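Local coordinates for protein acetone carboxylase alpha subunit (Xanthobacter autotrophicus Py2, PDB 5M45) that belongs to the hydantoinase B/oxoprolinase family, carries manganese and magnesium ions, and forms part of a six-chain assembly, at residues I55-L60 / Y265-H270; D215-S220 / L232-R237; V303-P306 / A310-D313. One frame throughout, in Å; residues are numbered along the deposited sequence.

Contact 1 (I55-L60 / Y265-H270). With ACT (acetate ion), chain O.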
loop_
_atom_site.group_PDB
_atom_site.type_symbol
_atom_site.label_atom_id
_atom_site.label_comp_id
_atom_site.label_asym_id
_atom_site.label_seq_id
_atom_site.Cartn_x
_atom_site.Cartn_y
_atom_site.Cartn_z
ATOM N N ILE A 55 -0.561 0.701 51.081
ATOM C CA ILE A 55 0.502 1.668 50.890
ATOM C C ILE A 55 1.342 1.303 49.640
ATOM O O ILE A 55 1.605 2.172 48.780
ATOM C CB ILE A 55 1.380 1.851 52.143
ATOM C CG1 ILE A 55 0.526 2.334 53.341
ATOM C CG2 ILE A 55 2.552 2.808 51.861
ATOM C CD1 ILE A 55 1.308 2.362 54.652
ATOM N N LEU A 56 1.723 0.032 49.521
ATOM C CA LEU A 56 2.440 -0.434 48.322
ATOM C C LEU A 56 1.617 -0.364 47.036
ATOM O O LEU A 56 2.141 -0.008 45.971
ATOM C CB LEU A 56 3.004 -1.842 48.560
ATOM C CG LEU A 56 3.866 -2.414 47.435
ATOM C CD1 LEU A 56 5.048 -1.479 47.126
ATOM C CD2 LEU A 56 4.416 -3.767 47.854
ATOM N N TYR A 57 0.333 -0.711 47.111
ATOM C CA TYR A 57 -0.580 -0.567 45.954
ATOM C C TYR A 57 -0.578 0.877 45.411
ATOM O O TYR A 57 -0.438 1.092 44.199
ATOM C CB TYR A 57 -1.998 -0.993 46.337
ATOM C CG TYR A 57 -2.966 -1.117 45.183
ATOM C CD1 TYR A 57 -3.762 -0.039 44.812
ATOM C CD2 TYR A 57 -3.153 -2.317 44.520
ATOM C CE1 TYR A 57 -4.683 -0.152 43.783
ATOM C CE2 TYR A 57 -4.073 -2.447 43.466
ATOM C CZ TYR A 57 -4.830 -1.362 43.107
ATOM O OH TYR A 57 -5.753 -1.468 42.111
ATOM N N ASN A 58 -0.701 1.842 46.330
ATOM C CA ASN A 58 -0.725 3.266 45.986
ATOM C C ASN A 58 0.629 3.744 45.440
ATOM O O ASN A 58 0.661 4.584 44.533
ATOM C CB ASN A 58 -1.116 4.132 47.204
ATOM C CG ASN A 58 -1.147 5.621 46.874
ATOM O OD1 ASN A 58 -0.299 6.413 47.316
ATOM N ND2 ASN A 58 -2.112 6.007 46.070
ATOM N N LYS A 59 1.728 3.212 45.978
ATOM C CA LYS A 59 3.034 3.596 45.497
ATOM C C LYS A 59 3.274 3.150 44.037
ATOM O O LYS A 59 3.827 3.910 43.229
ATOM C CB LYS A 59 4.146 3.066 46.415
ATOM C CG LYS A 59 5.536 3.472 45.930
ATOM C CD LYS A 59 6.612 3.479 47.015
ATOM C CE LYS A 59 6.916 2.129 47.606
ATOM N NZ LYS A 59 8.441 2.050 47.830
ATOM N N LEU A 60 2.882 1.913 43.718
ATOM C CA LEU A 60 2.984 1.429 42.348
ATOM C C LEU A 60 2.087 2.264 41.425
ATOM O O LEU A 60 2.500 2.629 40.308
ATOM C CB LEU A 60 2.612 -0.044 42.251
ATOM C CG LEU A 60 3.509 -1.039 42.976
ATOM C CD1 LEU A 60 2.836 -2.393 43.030
ATOM C CD2 LEU A 60 4.807 -1.190 42.239
ATOM N N TYR A 265 -2.827 -7.356 37.362
ATOM C CA TYR A 265 -4.190 -7.882 37.184
ATOM C C TYR A 265 -5.222 -7.243 38.124
ATOM O O TYR A 265 -6.357 -6.956 37.700
ATOM C CB TYR A 265 -4.190 -9.434 37.234
ATOM C CG TYR A 265 -3.228 -9.991 36.221
ATOM C CD1 TYR A 265 -1.884 -10.116 36.521
ATOM C CD2 TYR A 265 -3.636 -10.321 34.942
ATOM C CE1 TYR A 265 -0.960 -10.584 35.589
ATOM C CE2 TYR A 265 -2.724 -10.790 33.992
ATOM C CZ TYR A 265 -1.392 -10.926 34.339
ATOM O OH TYR A 265 -0.472 -11.372 33.417
ATOM N N GLU A 266 -4.835 -6.957 39.370
ATOM C CA GLU A 266 -5.741 -6.309 40.322
ATOM C C GLU A 266 -6.204 -4.927 39.828
ATOM O O GLU A 266 -7.366 -4.571 40.042
ATOM C CB GLU A 266 -5.131 -6.178 41.720
ATOM C CG GLU A 266 -4.884 -7.504 42.454
ATOM C CD GLU A 266 -4.424 -7.330 43.902
ATOM O OE1 GLU A 266 -4.712 -6.251 44.514
ATOM O OE2 GLU A 266 -3.760 -8.293 44.442
ATOM N N ALA A 267 -5.313 -4.164 39.170
ATOM C CA ALA A 267 -5.657 -2.802 38.712
ATOM C C ALA A 267 -6.838 -2.819 37.703
ATOM O O ALA A 267 -7.663 -1.908 37.703
ATOM C CB ALA A 267 -4.435 -2.076 38.125
ATOM N N VAL A 268 -6.945 -3.886 36.905
ATOM C CA VAL A 268 -8.014 -4.030 35.940
ATOM C C VAL A 268 -9.349 -4.310 36.657
ATOM O O VAL A 268 -10.386 -3.633 36.399
ATOM C CB VAL A 268 -7.690 -5.156 34.902
ATOM C CG1 VAL A 268 -8.782 -5.224 33.834
ATOM C CG2 VAL A 268 -6.336 -4.960 34.234
ATOM N N GLU A 269 -9.352 -5.277 37.566
ATOM C CA GLU A 269 -10.585 -5.579 38.332
ATOM C C GLU A 269 -11.030 -4.364 39.180
ATOM O O GLU A 269 -12.224 -4.100 39.309
ATOM C CB GLU A 269 -10.415 -6.836 39.205
ATOM C CG GLU A 269 -11.521 -7.132 40.223
ATOM C CD GLU A 269 -12.917 -7.336 39.637
ATOM O OE1 GLU A 269 -13.080 -7.436 38.385
ATOM O OE2 GLU A 269 -13.886 -7.412 40.467
ATOM N N HIS A 270 -10.064 -3.636 39.738
ATOM C CA HIS A 270 -10.358 -2.376 40.466
ATOM C C HIS A 270 -11.123 -1.376 39.551
ATOM O O HIS A 270 -12.105 -0.738 39.965
ATOM C CB HIS A 270 -9.033 -1.805 40.975
ATOM C CG HIS A 270 -9.153 -0.594 41.853
ATOM N ND1 HIS A 270 -8.041 0.063 42.333
ATOM C CD2 HIS A 270 -10.220 0.086 42.326
ATOM C CE1 HIS A 270 -8.419 1.079 43.081
ATOM N NE2 HIS A 270 -9.731 1.119 43.097
HETATM C C ACT O . 1.260 -1.682 53.176
HETATM O O ACT O . 0.181 -1.028 53.257
HETATM O OXT ACT O . 1.893 -1.851 52.098
HETATM C CH3 ACT O . 1.812 -2.265 54.453
#
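Tyr57 drives its phenol hydroxyl-first between Ala267 and His270, and the hydroxyl makes the closest approaches. Tyr57 OH lies 2.8 Å from His270 ND1 in a hydrogen bond in which either partner could supply the proton. The hydroxyl approaches the imidazole at its edge, near the ring plane, and the imidazole nitrogen likewise sits at the edge of the phenol. The two rings therefore meet rim to rim, with planes 46° apart, and are not stacked. About a turn earlier in the same helix the hydroxyl also lies against the backbone, with Tyr57 OH 3.7 Å from Ala267 CA; the small side chain of Ala267 lets it come this close. With chi1 at -170°, CG stands opposite the backbone N and the phenol projects out from helix 54-75 toward helix 257-282. A long, rigid side chain with a polar end is well fitted to span this gap, since the axes of 55-60 and 265-270 come no closer than 12.2 Å and lie at a right angle. The packing of the two segments is thus an orthogonal helix crossing bridged by side chains. Glu266 comes obliquely past the CE2 side of the phenol, Tyr57 CE2 being 4.0 Å from Glu266 OE1, but its carboxylate is engaged chiefly by the backbone N-H groups of Leu49 and Arg50 at the start of helix 48-52. Phe263 adds an edge-to-face ring contact to Tyr57. At the opening turn of helix 54-75 an acetate ion, probably from the crystallisation liquor, takes one N-H on each oxygen: Ile55 N donates to acetate O at 2.9 Å and Leu56 N to acetate OXT at 3.2 Å. The positive end of the helix dipole probably favours an anion there.

Contact 2 (D215-S220 / L232-R237)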
loop_
_atom_site.group_PDB
_atom_site.type_symbol
_atom_site.label_atom_id
_atom_site.label_comp_id
_atom_site.label_asym_id
_atom_site.label_seq_id
_atom_site.Cartn_x
_atom_site.Cartn_y
_atom_site.Cartn_z
ATOM N N ASP A 215 15.213 -2.256 5.684
ATOM C CA ASP A 215 14.191 -2.538 4.659
ATOM C C ASP A 215 12.856 -1.886 5.021
ATOM O O ASP A 215 12.204 -1.290 4.140
ATOM C CB ASP A 215 14.017 -4.049 4.327
ATOM C CG ASP A 215 13.818 -4.940 5.564
ATOM O OD1 ASP A 215 14.323 -4.607 6.647
ATOM O OD2 ASP A 215 13.141 -6.003 5.438
ATOM N N TRP A 216 12.468 -1.960 6.307
ATOM C CA TRP A 216 11.300 -1.237 6.827
ATOM C C TRP A 216 11.423 0.283 6.652
ATOM O O TRP A 216 10.484 0.955 6.188
ATOM C CB TRP A 216 11.061 -1.569 8.311
ATOM C CG TRP A 216 10.268 -0.540 9.087
ATOM C CD1 TRP A 216 10.768 0.367 9.980
ATOM C CD2 TRP A 216 8.866 -0.282 8.991
ATOM N NE1 TRP A 216 9.754 1.162 10.468
ATOM C CE2 TRP A 216 8.570 0.781 9.884
ATOM C CE3 TRP A 216 7.817 -0.859 8.255
ATOM C CZ2 TRP A 216 7.258 1.280 10.069
ATOM C CZ3 TRP A 216 6.502 -0.334 8.418
ATOM C CH2 TRP A 216 6.242 0.699 9.331
ATOM N N LEU A 217 12.580 0.824 7.025
ATOM C CA LEU A 217 12.820 2.275 6.947
ATOM C C LEU A 217 12.673 2.806 5.512
ATOM O O LEU A 217 11.901 3.754 5.278
ATOM C CB LEU A 217 14.192 2.654 7.559
ATOM C CG LEU A 217 14.377 2.453 9.066
ATOM C CD1 LEU A 217 15.839 2.568 9.487
ATOM C CD2 LEU A 217 13.509 3.423 9.896
ATOM N N HIS A 218 13.352 2.158 4.555
ATOM C CA HIS A 218 13.312 2.592 3.155
ATOM C C HIS A 218 11.890 2.484 2.542
ATOM O O HIS A 218 11.424 3.387 1.846
ATOM C CB HIS A 218 14.343 1.851 2.289
ATOM C CG HIS A 218 15.775 2.296 2.484
ATOM N ND1 HIS A 218 16.668 2.393 1.436
ATOM C CD2 HIS A 218 16.448 2.724 3.581
ATOM C CE1 HIS A 218 17.831 2.835 1.879
ATOM N NE2 HIS A 218 17.718 3.063 3.170
ATOM N N GLU A 219 11.199 1.387 2.845
ATOM C CA GLU A 219 9.864 1.152 2.292
ATOM C C GLU A 219 8.824 2.113 2.820
ATOM O O GLU A 219 8.124 2.803 2.039
ATOM C CB GLU A 219 9.440 -0.298 2.553
ATOM C CG GLU A 219 8.153 -0.704 1.870
ATOM C CD GLU A 219 7.723 -2.126 2.285
ATOM O OE1 GLU A 219 6.831 -2.163 3.156
ATOM O OE2 GLU A 219 8.253 -3.168 1.773
ATOM N N SER A 220 8.701 2.150 4.143
ATOM C CA SER A 220 7.737 3.005 4.812
ATOM C C SER A 220 7.872 4.460 4.389
ATOM O O SER A 220 6.856 5.118 4.069
ATOM C CB SER A 220 7.805 2.821 6.355
ATOM O OG SER A 220 9.057 3.184 6.909
ATOM N N LEU A 232 10.020 11.550 12.315
ATOM C CA LEU A 232 10.104 12.064 13.669
ATOM C C LEU A 232 8.928 11.581 14.568
ATOM O O LEU A 232 9.101 11.444 15.793
ATOM C CB LEU A 232 10.308 13.591 13.690
ATOM C CG LEU A 232 11.707 14.020 13.200
ATOM C CD1 LEU A 232 11.772 15.485 12.806
ATOM C CD2 LEU A 232 12.782 13.712 14.229
ATOM N N ASP A 233 7.745 11.326 13.986
ATOM C CA ASP A 233 6.645 10.692 14.736
ATOM C C ASP A 233 7.026 9.264 15.190
ATOM O O ASP A 233 6.695 8.840 16.311
ATOM C CB ASP A 233 5.313 10.703 13.935
ATOM C CG ASP A 233 4.685 12.121 13.837
ATOM O OD1 ASP A 233 5.063 13.047 14.616
ATOM O OD2 ASP A 233 3.784 12.343 12.970
ATOM N N GLU A 234 7.769 8.543 14.349
ATOM C CA GLU A 234 8.244 7.228 14.719
ATOM C C GLU A 234 9.253 7.263 15.892
ATOM O O GLU A 234 9.160 6.455 16.824
ATOM C CB GLU A 234 8.805 6.472 13.498
ATOM C CG GLU A 234 9.483 5.133 13.817
ATOM C CD GLU A 234 9.772 4.312 12.564
ATOM O OE1 GLU A 234 10.474 4.831 11.658
ATOM O OE2 GLU A 234 9.289 3.152 12.501
ATOM N N ARG A 235 10.216 8.182 15.834
ATOM C CA ARG A 235 11.175 8.340 16.936
ATOM C C ARG A 235 10.469 8.751 18.242
ATOM O O ARG A 235 10.861 8.275 19.316
ATOM C CB ARG A 235 12.314 9.315 16.577
ATOM C CG ARG A 235 13.126 8.881 15.343
ATOM C CD ARG A 235 13.860 7.534 15.567
ATOM N NE ARG A 235 14.574 7.101 14.404
ATOM C CZ ARG A 235 15.384 6.032 14.355
ATOM N NH1 ARG A 235 15.998 5.697 13.228
ATOM N NH2 ARG A 235 15.599 5.259 15.411
ATOM N N THR A 236 9.426 9.595 18.137
ATOM C CA THR A 236 8.545 9.937 19.257
ATOM C C THR A 236 7.931 8.706 19.942
ATOM O O THR A 236 7.967 8.590 21.174
ATOM C CB THR A 236 7.375 10.879 18.781
ATOM O OG1 THR A 236 7.946 12.123 18.313
ATOM C CG2 THR A 236 6.406 11.169 19.885
ATOM N N ARG A 237 7.387 7.785 19.148
ATOM C CA ARG A 237 6.752 6.584 19.709
ATOM C C ARG A 237 7.793 5.654 20.390
ATOM O O ARG A 237 7.558 5.147 21.502
ATOM C CB ARG A 237 5.988 5.783 18.643
ATOM C CG ARG A 237 4.795 6.498 18.016
ATOM C CD ARG A 237 3.995 5.611 17.054
ATOM N NE ARG A 237 4.801 5.051 15.960
ATOM C CZ ARG A 237 5.015 5.629 14.783
ATOM N NH1 ARG A 237 4.507 6.814 14.472
ATOM N NH2 ARG A 237 5.764 5.003 13.879
HETATM O O HOH W 1 10.165 4.760 8.990
#
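Glu234 reaches from helix 227-255 to Trp216 and Leu217, and these three residues bury most of the surface between the segments. Its carboxylate is shared out: OE2 accepts from Trp216 NE1 at 2.9 Å, with an N-H...O angle of 156°, through the syn lone pair, and lies almost exactly in the indole plane. The carboxylate comes up at the N-H edge, with its own plane turned 65° from the indole. The other oxygen faces Leu217, whose CD2 methyl lies 3.8 Å from Glu234 OE1. Leu212 touches both of these side chains and adds apolar cover. It belongs to strand 211-212, an outermost strand of the chain's seven-stranded antiparallel sheet, from which the chain runs into helix 214-222 and, after a connection of only four residues, helix 227-255. The extended glutamate, its CG opposite the backbone N (chi1 173°), has the length to join these two helices, whose backbones stay well apart here. A water completes the bridge, donating to Glu234 OE1 at 2.7 Å and to Ser220 OG at 2.8 Å. The serine hydroxyl gives its own proton to Trp216 O at 2.7 Å, one turn back in its helix, and sits above the centre of the indole. A buried carboxylate is thus met on both oxygens, by an N-H and a water. Facing elsewhere, His218 hydrogen-bonds Tyr121 and Asp767 of the second subunit.

Contact 3 (V303-P306 / A310-D313)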
loop_
_atom_site.group_PDB
_atom_site.type_symbol
_atom_site.label_atom_id
_atom_site.label_comp_id
_atom_site.label_asym_id
_atom_site.label_seq_id
_atom_site.Cartn_x
_atom_site.Cartn_y
_atom_site.Cartn_z
ATOM N N VAL A 303 -17.583 15.108 -5.901
ATOM C CA VAL A 303 -17.039 13.885 -5.348
ATOM C C VAL A 303 -16.631 12.964 -6.531
ATOM O O VAL A 303 -17.464 12.205 -7.061
ATOM C CB VAL A 303 -18.027 13.178 -4.408
ATOM C CG1 VAL A 303 -17.414 11.926 -3.804
ATOM C CG2 VAL A 303 -18.456 14.132 -3.264
ATOM N N ARG A 304 -15.353 13.021 -6.909
ATOM C CA ARG A 304 -14.848 12.323 -8.097
ATOM C C ARG A 304 -14.238 10.998 -7.715
ATOM O O ARG A 304 -13.025 10.864 -7.668
ATOM C CB ARG A 304 -13.821 13.180 -8.855
ATOM C CG ARG A 304 -14.554 14.313 -9.481
ATOM C CD ARG A 304 -13.811 15.349 -10.306
ATOM N NE ARG A 304 -14.824 16.421 -10.337
ATOM C CZ ARG A 304 -14.697 17.656 -10.840
ATOM N NH1 ARG A 304 -13.574 18.012 -11.491
ATOM N NH2 ARG A 304 -15.736 18.519 -10.701
ATOM N N VAL A 305 -15.076 10.024 -7.424
ATOM C CA VAL A 305 -14.579 8.707 -7.046
ATOM C C VAL A 305 -14.382 7.816 -8.292
ATOM O O VAL A 305 -15.070 7.966 -9.268
ATOM C CB VAL A 305 -15.463 8.024 -5.987
ATOM C CG1 VAL A 305 -15.307 8.717 -4.634
ATOM C CG2 VAL A 305 -16.913 7.922 -6.411
ATOM N N PRO A 306 -13.402 6.901 -8.253
ATOM C CA PRO A 306 -13.013 6.128 -9.428
ATOM C C PRO A 306 -13.826 4.849 -9.682
ATOM O O PRO A 306 -13.452 4.113 -10.568
ATOM C CB PRO A 306 -11.545 5.781 -9.106
ATOM C CG PRO A 306 -11.548 5.572 -7.649
ATOM C CD PRO A 306 -12.498 6.614 -7.118
ATOM N N ALA A 310 -20.022 3.399 -6.299
ATOM C CA ALA A 310 -19.954 4.271 -5.113
ATOM C C ALA A 310 -20.681 5.600 -5.259
ATOM O O ALA A 310 -20.757 6.368 -4.270
ATOM C CB ALA A 310 -18.479 4.539 -4.734
ATOM N N LYS A 311 -21.171 5.913 -6.466
ATOM C CA LYS A 311 -21.800 7.207 -6.732
ATOM C C LYS A 311 -23.267 7.196 -6.363
ATOM O O LYS A 311 -24.134 6.979 -7.217
ATOM C CB LYS A 311 -21.656 7.645 -8.177
ATOM C CG LYS A 311 -20.261 7.985 -8.611
ATOM C CD LYS A 311 -19.748 9.337 -8.118
ATOM C CE LYS A 311 -20.450 10.548 -8.761
ATOM N NZ LYS A 311 -20.184 11.713 -7.838
ATOM N N LEU A 312 -23.536 7.460 -5.085
ATOM C CA LEU A 312 -24.905 7.584 -4.572
ATOM C C LEU A 312 -24.908 8.312 -3.241
ATOM O O LEU A 312 -23.876 8.337 -2.511
ATOM C CB LEU A 312 -25.599 6.213 -4.435
ATOM C CG LEU A 312 -25.245 5.279 -3.269
ATOM C CD1 LEU A 312 -26.362 4.287 -2.995
ATOM C CD2 LEU A 312 -23.927 4.552 -3.498
ATOM N N ASP A 313 -26.068 8.879 -2.922
ATOM C CA ASP A 313 -26.326 9.555 -1.637
ATOM C C ASP A 313 -26.823 8.548 -0.606
ATOM O O ASP A 313 -27.779 7.838 -0.891
ATOM C CB ASP A 313 -27.389 10.646 -1.829
ATOM C CG ASP A 313 -26.865 11.889 -2.589
ATOM O OD1 ASP A 313 -25.669 12.211 -2.570
ATOM O OD2 ASP A 313 -27.709 12.599 -3.202
#
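Lys311 NZ donates to Val303 O at 2.9 Å, the polar bond that ties the two segments together. The ammonium group approaches with a C=O...N angle of 149° and is tilted only 17° from the carbonyl plane. Nearer the backbone from this polar end, the methylenes of the lysine lie across Val305, with Lys311 CD 3.6 Å from Val305 CG2 and Lys311 CG 4.0 Å from the same methyl. The side chain does not run straight: it bends at both chi2 (-76°) and chi3, which brings the aliphatic part over the valine while the nitrogen swings back to the carbonyl. Lysine suits such a site because it combines a flexible apolar shaft with a nitrogen able to donate several bonds. Here NZ also donates to Tyr298 O, with a weak further bond to Ala299 O, so backbone oxygens gather round a positive charge and probably stabilise it. Ala310 closes the apolar patch, its CB 4.1 Å from Val305 CG2. A short side chain lets the backbone of 310-313 draw near the valine.

Lys311 is the centre of an inverse gamma turn, with a weak bond from Leu312 N to Ala310 O, and the bend helps explain how the lysine is directed toward 303-305. Val192 packs on both Val305 and Ala310, while from the second subunit Arg304 packs on Lys311 and Val182 on Pro306. Asp313 OD1 accepts from Ala299 N and draws the two ends of the connection together. The whole unit belongs to the loop that joins strand 286-297 to strand 313-324, antiparallel neighbours in a mixed four-stranded sheet.

In the fold
Contact 1 brackets contact 2 in the sequence: residues 215-220 and 232-237 both fall between 55-60 and 265-270, and contact 3 follows after both. Helix 227-255, which carries half of contact 2, runs directly before helix 257-282, which carries half of contact 1, yet the two centres are 35 Å apart and their nearest atoms about 20 Å. Contact 3 lies 34 Å from contact 2 and 52 Å from contact 1, centre to centre, on the other side of the chain's centre from contact 1. Contacts 2 and 3 both touch the second subunit, so both regions of this hydantoinase B/oxoprolinase-family chain face that neighbour.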